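Local coordinates for bifunctional autolysin (Staphylococcus aureus subsp. aureus Mu50, PDB 6FXO), which probably hydrolyses the glycan strands of staphylococcal cell-wall peptidoglycan through its family 73 glucosaminidase domain, as one activity of a bifunctional autolysin, at residues L115-G120 with H144-I149; K197-P202 with T212-A217. All coordinates share one frame; numbering follows the deposited sequence.

In the fold
Both contacts are largely buried within the same lysozyme-clan glucosaminidase region, yet they lie on opposite sides of the chain's centre, with their own centres about 25 Å apart. They share no element. Contact 1 sets the end of helix 106-116 against a loop segment, whereas contact 2 joins the end of helix 195-200 to the start of helix 216-231. Their chemistry differs accordingly. No hydrogen bond crosses contact 1, where a glutamate and a threonine methyl group lie against backbone carbonyls. In contact 2, by contrast, an arginine reaches across to two backbone carbonyls, and tryptophan and methionine side chains add an apolar interface.

Contact 1: residues L115-G120 with H144-I149; sequences LETGNG and HNVFGI
The last turn of helix 106-116 comes up against the loop 144-149, with Glu116 CA 5.5 Å from Phe147 CA and the next pair along being Thr117 with Val146. Glu116 lies along the loop backbone: its CB rests 3.6 Å from Val146 O, and a bend at chi2 (-84°) carries the chain past the peptide carbonyl of Phe147. Its carboxylate ends with OE2 3.0 Å from Phe147 O, a close pair that is not a hydrogen bond. OE2 has a hydrogen bond with Tyr152 OH, and it also comes to 3.3 Å from CA of Gly148, a residue with positive phi and no side chain to intervene. Thr117, the first residue past the helix, divides its two branches. Its methyl CG2 faces the loop, 3.4 Å from Val146 O and 3.8 Å from Val146 CB, while OG1 accepts from Gly120 N at 2.8 Å in an ST motif and also bonds to Ala113 O. On the loop side, Asn145 OD1 takes the N-H of Ile149, which approaches from above the carbonyl plane, and the Phe147 side chain turns back onto helix 106-116. With no hydrogen bond joining the segments, each has a side-chain-to-backbone hydrogen bond of its own, and the Glu116 side chain reaches the loop by packing. The place of Glu116 at the end of a helix is consistent with that of the catalytic glutamate in lysozyme-clan enzymes.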
loop_
_atom_site.group_PDB
_atom_site.type_symbol
_atom_site.label_atom_id
_atom_site.label_comp_id
_atom_site.label_asym_id
_atom_site.label_seq_id
_atom_site.Cartn_x
_atom_site.Cartn_y
_atom_site.Cartn_z
ATOM N N LEU A 115 -2.230 -4.091 -9.319
ATOM C CA LEU A 115 -1.479 -5.282 -9.002
ATOM C C LEU A 115 -2.356 -6.503 -9.173
ATOM O O LEU A 115 -1.958 -7.474 -9.812
ATOM C CB LEU A 115 -1.062 -5.126 -7.529
ATOM C CG LEU A 115 0.118 -5.924 -6.998
ATOM C CD1 LEU A 115 0.451 -5.401 -5.614
ATOM C CD2 LEU A 115 -0.204 -7.401 -6.911
ATOM N N GLU A 116 -3.564 -6.443 -8.599
ATOM C CA GLU A 116 -4.480 -7.573 -8.717
ATOM C C GLU A 116 -5.002 -7.931 -10.103
ATOM O O GLU A 116 -5.313 -9.093 -10.367
ATOM C CB GLU A 116 -5.652 -7.444 -7.699
ATOM C CG GLU A 116 -5.314 -7.058 -6.258
ATOM C CD GLU A 116 -4.892 -8.244 -5.368
ATOM O OE1 GLU A 116 -3.803 -8.172 -4.767
ATOM O OE2 GLU A 116 -5.608 -9.262 -5.369
ATOM N N THR A 117 -5.102 -6.913 -10.976
ATOM C CA THR A 117 -5.570 -7.006 -12.347
ATOM C C THR A 117 -4.467 -6.857 -13.399
ATOM O O THR A 117 -4.800 -6.738 -14.597
ATOM C CB THR A 117 -6.576 -5.883 -12.609
ATOM O OG1 THR A 117 -5.859 -4.652 -12.731
ATOM C CG2 THR A 117 -7.586 -5.767 -11.514
ATOM N N GLY A 118 -3.189 -6.799 -12.985
ATOM C CA GLY A 118 -2.144 -6.651 -13.998
ATOM C C GLY A 118 -2.389 -5.434 -14.871
ATOM O O GLY A 118 -2.322 -5.532 -16.102
ATOM N N ASN A 119 -2.672 -4.269 -14.241
ATOM C CA ASN A 119 -2.938 -3.035 -14.983
ATOM C C ASN A 119 -4.149 -3.180 -15.895
ATOM O O ASN A 119 -4.136 -2.790 -17.051
ATOM C CB ASN A 119 -1.743 -2.539 -15.810
ATOM C CG ASN A 119 -0.397 -2.652 -15.168
ATOM O OD1 ASN A 119 -0.068 -1.870 -14.272
ATOM N ND2 ASN A 119 0.465 -3.542 -15.625
ATOM N N GLY A 120 -5.173 -3.787 -15.342
ATOM C CA GLY A 120 -6.436 -4.031 -16.028
ATOM C C GLY A 120 -6.585 -5.227 -16.949
ATOM O O GLY A 120 -7.637 -5.369 -17.571
ATOM N N HIS A 144 -17.306 -8.755 -12.625
ATOM C CA HIS A 144 -15.894 -8.357 -12.378
ATOM C C HIS A 144 -15.240 -8.378 -10.975
ATOM O O HIS A 144 -15.929 -8.425 -9.968
ATOM C CB HIS A 144 -15.767 -6.923 -12.919
ATOM C CG HIS A 144 -16.153 -6.769 -14.339
ATOM N ND1 HIS A 144 -15.208 -6.715 -15.357
ATOM C CD2 HIS A 144 -17.368 -6.665 -14.931
ATOM C CE1 HIS A 144 -15.851 -6.591 -16.511
ATOM N NE2 HIS A 144 -17.143 -6.561 -16.287
ATOM N N ASN A 145 -13.876 -8.291 -10.936
ATOM C CA ASN A 145 -13.154 -8.305 -9.674
ATOM C C ASN A 145 -11.860 -7.584 -9.787
ATOM O O ASN A 145 -10.882 -8.168 -10.262
ATOM C CB ASN A 145 -12.784 -9.693 -9.319
ATOM C CG ASN A 145 -12.914 -9.931 -7.875
ATOM O OD1 ASN A 145 -12.338 -9.214 -7.034
ATOM N ND2 ASN A 145 -13.584 -10.953 -7.522
ATOM N N VAL A 146 -11.828 -6.331 -9.383
ATOM C CA VAL A 146 -10.523 -5.699 -9.526
ATOM C C VAL A 146 -9.614 -5.834 -8.294
ATOM O O VAL A 146 -8.489 -5.320 -8.298
ATOM C CB VAL A 146 -10.708 -4.246 -9.978
ATOM C CG1 VAL A 146 -11.508 -4.196 -11.272
ATOM C CG2 VAL A 146 -11.398 -3.427 -8.892
ATOM N N PHE A 147 -10.067 -6.518 -7.250
ATOM C CA PHE A 147 -9.248 -6.660 -6.044
ATOM C C PHE A 147 -8.794 -8.056 -5.553
ATOM O O PHE A 147 -8.280 -8.159 -4.447
ATOM C CB PHE A 147 -9.880 -5.890 -4.869
ATOM C CG PHE A 147 -9.605 -4.407 -4.889
ATOM C CD1 PHE A 147 -10.581 -3.514 -5.278
ATOM C CD2 PHE A 147 -8.358 -3.907 -4.536
ATOM C CE1 PHE A 147 -10.322 -2.149 -5.316
ATOM C CE2 PHE A 147 -8.106 -2.557 -4.575
ATOM C CZ PHE A 147 -9.083 -1.676 -4.967
ATOM N N GLY A 148 -8.995 -9.110 -6.344
ATOM C CA GLY A 148 -8.593 -10.431 -5.943
ATOM C C GLY A 148 -9.449 -10.922 -4.805
ATOM O O GLY A 148 -9.006 -11.819 -4.097
ATOM N N ILE A 149 -10.698 -10.369 -4.642
ATOM C CA ILE A 149 -11.516 -10.846 -3.527
ATOM C C ILE A 149 -11.793 -12.338 -3.616
ATOM O O ILE A 149 -12.182 -12.841 -4.672
ATOM C CB ILE A 149 -12.855 -10.061 -3.508
ATOM C CG1 ILE A 149 -12.608 -8.548 -3.555
ATOM C CG2 ILE A 149 -13.679 -10.448 -2.284
ATOM C CD1 ILE A 149 -11.827 -8.002 -2.378
#

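Contact 2: residues K197-P202 with T212-A217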
loop_
_atom_site.group_PDB
_atom_site.type_symbol
_atom_site.label_atom_id
_atom_site.label_comp_id
_atom_site.label_asym_id
_atom_site.label_seq_id
_atom_site.Cartn_x
_atom_site.Cartn_y
_atom_site.Cartn_z
ATOM N N LYS A 197 4.798 1.932 9.517
ATOM C CA LYS A 197 4.107 1.314 10.611
ATOM C C LYS A 197 3.767 -0.114 10.212
ATOM O O LYS A 197 3.786 -1.003 11.078
ATOM C CB LYS A 197 2.844 2.099 11.012
ATOM C CG LYS A 197 3.124 3.443 11.771
ATOM C CD LYS A 197 1.849 4.353 11.737
ATOM C CE LYS A 197 1.755 5.595 12.652
ATOM N NZ LYS A 197 0.566 6.515 12.362
ATOM N N MET A 198 3.488 -0.338 8.911
ATOM C CA MET A 198 3.154 -1.717 8.505
ATOM C C MET A 198 4.331 -2.673 8.603
ATOM O O MET A 198 4.106 -3.855 8.836
ATOM C CB MET A 198 2.518 -1.829 7.110
ATOM C CG MET A 198 1.387 -0.916 6.893
ATOM S SD MET A 198 0.817 -0.994 5.199
ATOM C CE MET A 198 -0.554 0.080 5.280
ATOM N N ARG A 199 5.539 -2.140 8.446
ATOM C CA ARG A 199 6.738 -2.918 8.513
ATOM C C ARG A 199 7.333 -3.096 9.894
ATOM O O ARG A 199 7.563 -4.241 10.275
ATOM C CB ARG A 199 7.862 -2.376 7.573
ATOM C CG ARG A 199 9.223 -3.199 7.621
ATOM C CD ARG A 199 9.029 -4.710 7.228
ATOM N NE ARG A 199 10.245 -5.490 7.376
ATOM C CZ ARG A 199 10.827 -5.806 8.517
ATOM N NH1 ARG A 199 10.287 -5.408 9.677
ATOM N NH2 ARG A 199 11.955 -6.497 8.516
ATOM N N TRP A 200 7.613 -1.958 10.590
ATOM C CA TRP A 200 8.182 -1.888 11.922
ATOM C C TRP A 200 7.208 -1.746 13.107
ATOM O O TRP A 200 7.603 -1.998 14.247
ATOM C CB TRP A 200 9.195 -0.747 11.877
ATOM C CG TRP A 200 9.984 -0.781 10.596
ATOM C CD1 TRP A 200 9.810 0.005 9.501
ATOM C CD2 TRP A 200 11.025 -1.705 10.266
ATOM N NE1 TRP A 200 10.684 -0.379 8.503
ATOM C CE2 TRP A 200 11.442 -1.417 8.949
ATOM C CE3 TRP A 200 11.645 -2.745 10.957
ATOM C CZ2 TRP A 200 12.451 -2.137 8.308
ATOM C CZ3 TRP A 200 12.647 -3.458 10.321
ATOM C CH2 TRP A 200 13.040 -3.150 9.015
ATOM N N ASN A 201 5.945 -1.344 12.838
ATOM C CA ASN A 201 4.954 -1.177 13.884
ATOM C C ASN A 201 5.491 -0.390 15.077
ATOM O O ASN A 201 5.586 -0.991 16.128
ATOM C CB ASN A 201 4.495 -2.535 14.395
ATOM C CG ASN A 201 3.173 -2.496 15.108
ATOM O OD1 ASN A 201 2.992 -1.737 16.066
ATOM N ND2 ASN A 201 2.228 -3.344 14.768
ATOM N N PRO A 202 5.817 0.917 14.986
ATOM C CA PRO A 202 6.311 1.540 16.213
ATOM C C PRO A 202 5.359 1.441 17.482
ATOM O O PRO A 202 5.949 1.415 18.557
ATOM C CB PRO A 202 6.637 2.973 15.770
ATOM C CG PRO A 202 6.942 2.835 14.246
ATOM C CD PRO A 202 6.028 1.753 13.779
ATOM N N THR A 212 9.174 -9.939 6.414
ATOM C CA THR A 212 10.507 -10.011 6.960
ATOM C C THR A 212 11.527 -9.121 6.292
ATOM O O THR A 212 12.469 -8.684 6.942
ATOM C CB THR A 212 10.961 -11.483 7.104
ATOM O OG1 THR A 212 10.683 -12.222 5.902
ATOM C CG2 THR A 212 10.293 -12.164 8.291
ATOM N N ASP A 213 11.340 -8.840 5.001
ATOM C CA ASP A 213 12.277 -7.985 4.269
ATOM C C ASP A 213 12.375 -6.598 4.898
ATOM O O ASP A 213 11.380 -5.910 5.048
ATOM C CB ASP A 213 11.708 -7.767 2.879
ATOM C CG ASP A 213 12.716 -7.474 1.808
ATOM O OD1 ASP A 213 13.615 -6.627 2.054
ATOM O OD2 ASP A 213 12.548 -7.999 0.692
ATOM N N VAL A 214 13.571 -6.143 5.161
ATOM C CA VAL A 214 13.845 -4.879 5.747
ATOM C C VAL A 214 13.692 -3.776 4.849
ATOM O O VAL A 214 13.667 -2.617 5.300
ATOM C CB VAL A 214 15.270 -4.932 6.343
ATOM C CG1 VAL A 214 15.372 -6.144 7.313
ATOM C CG2 VAL A 214 16.313 -5.063 5.198
ATOM N N ASP A 215 13.612 -4.101 3.538
ATOM C CA ASP A 215 13.449 -3.127 2.476
ATOM C C ASP A 215 12.016 -3.004 1.991
ATOM O O ASP A 215 11.740 -2.142 1.140
ATOM C CB ASP A 215 14.414 -3.402 1.278
ATOM C CG ASP A 215 15.834 -2.970 1.572
ATOM O OD1 ASP A 215 16.061 -1.735 1.771
ATOM O OD2 ASP A 215 16.733 -3.847 1.557
ATOM N N TRP A 216 11.124 -3.838 2.527
ATOM C CA TRP A 216 9.725 -3.774 2.108
ATOM C C TRP A 216 9.006 -2.378 2.150
ATOM O O TRP A 216 8.210 -2.189 1.262
ATOM C CB TRP A 216 8.942 -4.719 3.000
ATOM C CG TRP A 216 7.440 -4.905 2.567
ATOM C CD1 TRP A 216 6.927 -5.841 1.703
ATOM C CD2 TRP A 216 6.317 -4.070 2.977
ATOM N NE1 TRP A 216 5.548 -5.652 1.544
ATOM C CE2 TRP A 216 5.167 -4.558 2.318
ATOM C CE3 TRP A 216 6.205 -2.984 3.854
ATOM C CZ2 TRP A 216 3.905 -3.993 2.515
ATOM C CZ3 TRP A 216 4.955 -2.441 4.094
ATOM C CH2 TRP A 216 3.814 -2.953 3.424
ATOM N N ALA A 217 9.234 -1.456 3.162
ATOM C CA ALA A 217 8.511 -0.179 3.121
ATOM C C ALA A 217 9.226 0.693 2.098
ATOM O O ALA A 217 8.584 1.573 1.481
ATOM C CB ALA A 217 8.419 0.550 4.520
#
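A type I beta turn, Asp213 to Trp216, leads into helix 216-231 and packs beside the closing turn of helix 195-200, the CA atoms of Arg199 and Ala217 being the nearest pair across the contact, 6.3 Å apart. The turn is secured by a capping bond, in which Asp213 OD1 accepts from Asp215 N at 2.9 Å on the anti side of the carboxylate. Arg199 makes the polar link from helix 195-200 to the residues that lead into helix 216-231. Its CG stands anti to the backbone N (chi1 179°), and a bend at chi2 brings the guanidinium alongside the turn. NE donates to Asp213 O at 2.6 Å with a nearly straight N-H angle of 164°, the oxygen lying close to the guanidinium plane; NH2 makes a weak bond to Thr212 O. Trp200 CH2 lies 3.4 Å above the guanidinium plane, over its centre, so that the indole covers one face of the group. The rim of that indole meets the turn as well: CZ2 approaches Val214 O, which sits in the ring plane, and CH2 touches Val214 CB at 3.9 Å. Farther along, Trp216 presents its six-membered ring to helix 195-200. Met198 CB comes to 3.9 Å from Trp216 CZ3, and SD lies at the ring edge, 5.3 Å from the centroid, a Met-aromatic contact. Tyr210 stacks on Trp216, while Val45 and Met49 of helix 42-49 touch Trp200, so further parts of the fold close around the contact. Asp213 O is gripped twice, by Arg199 NE and by Trp216 N, which reach it from opposite faces of its carbonyl plane.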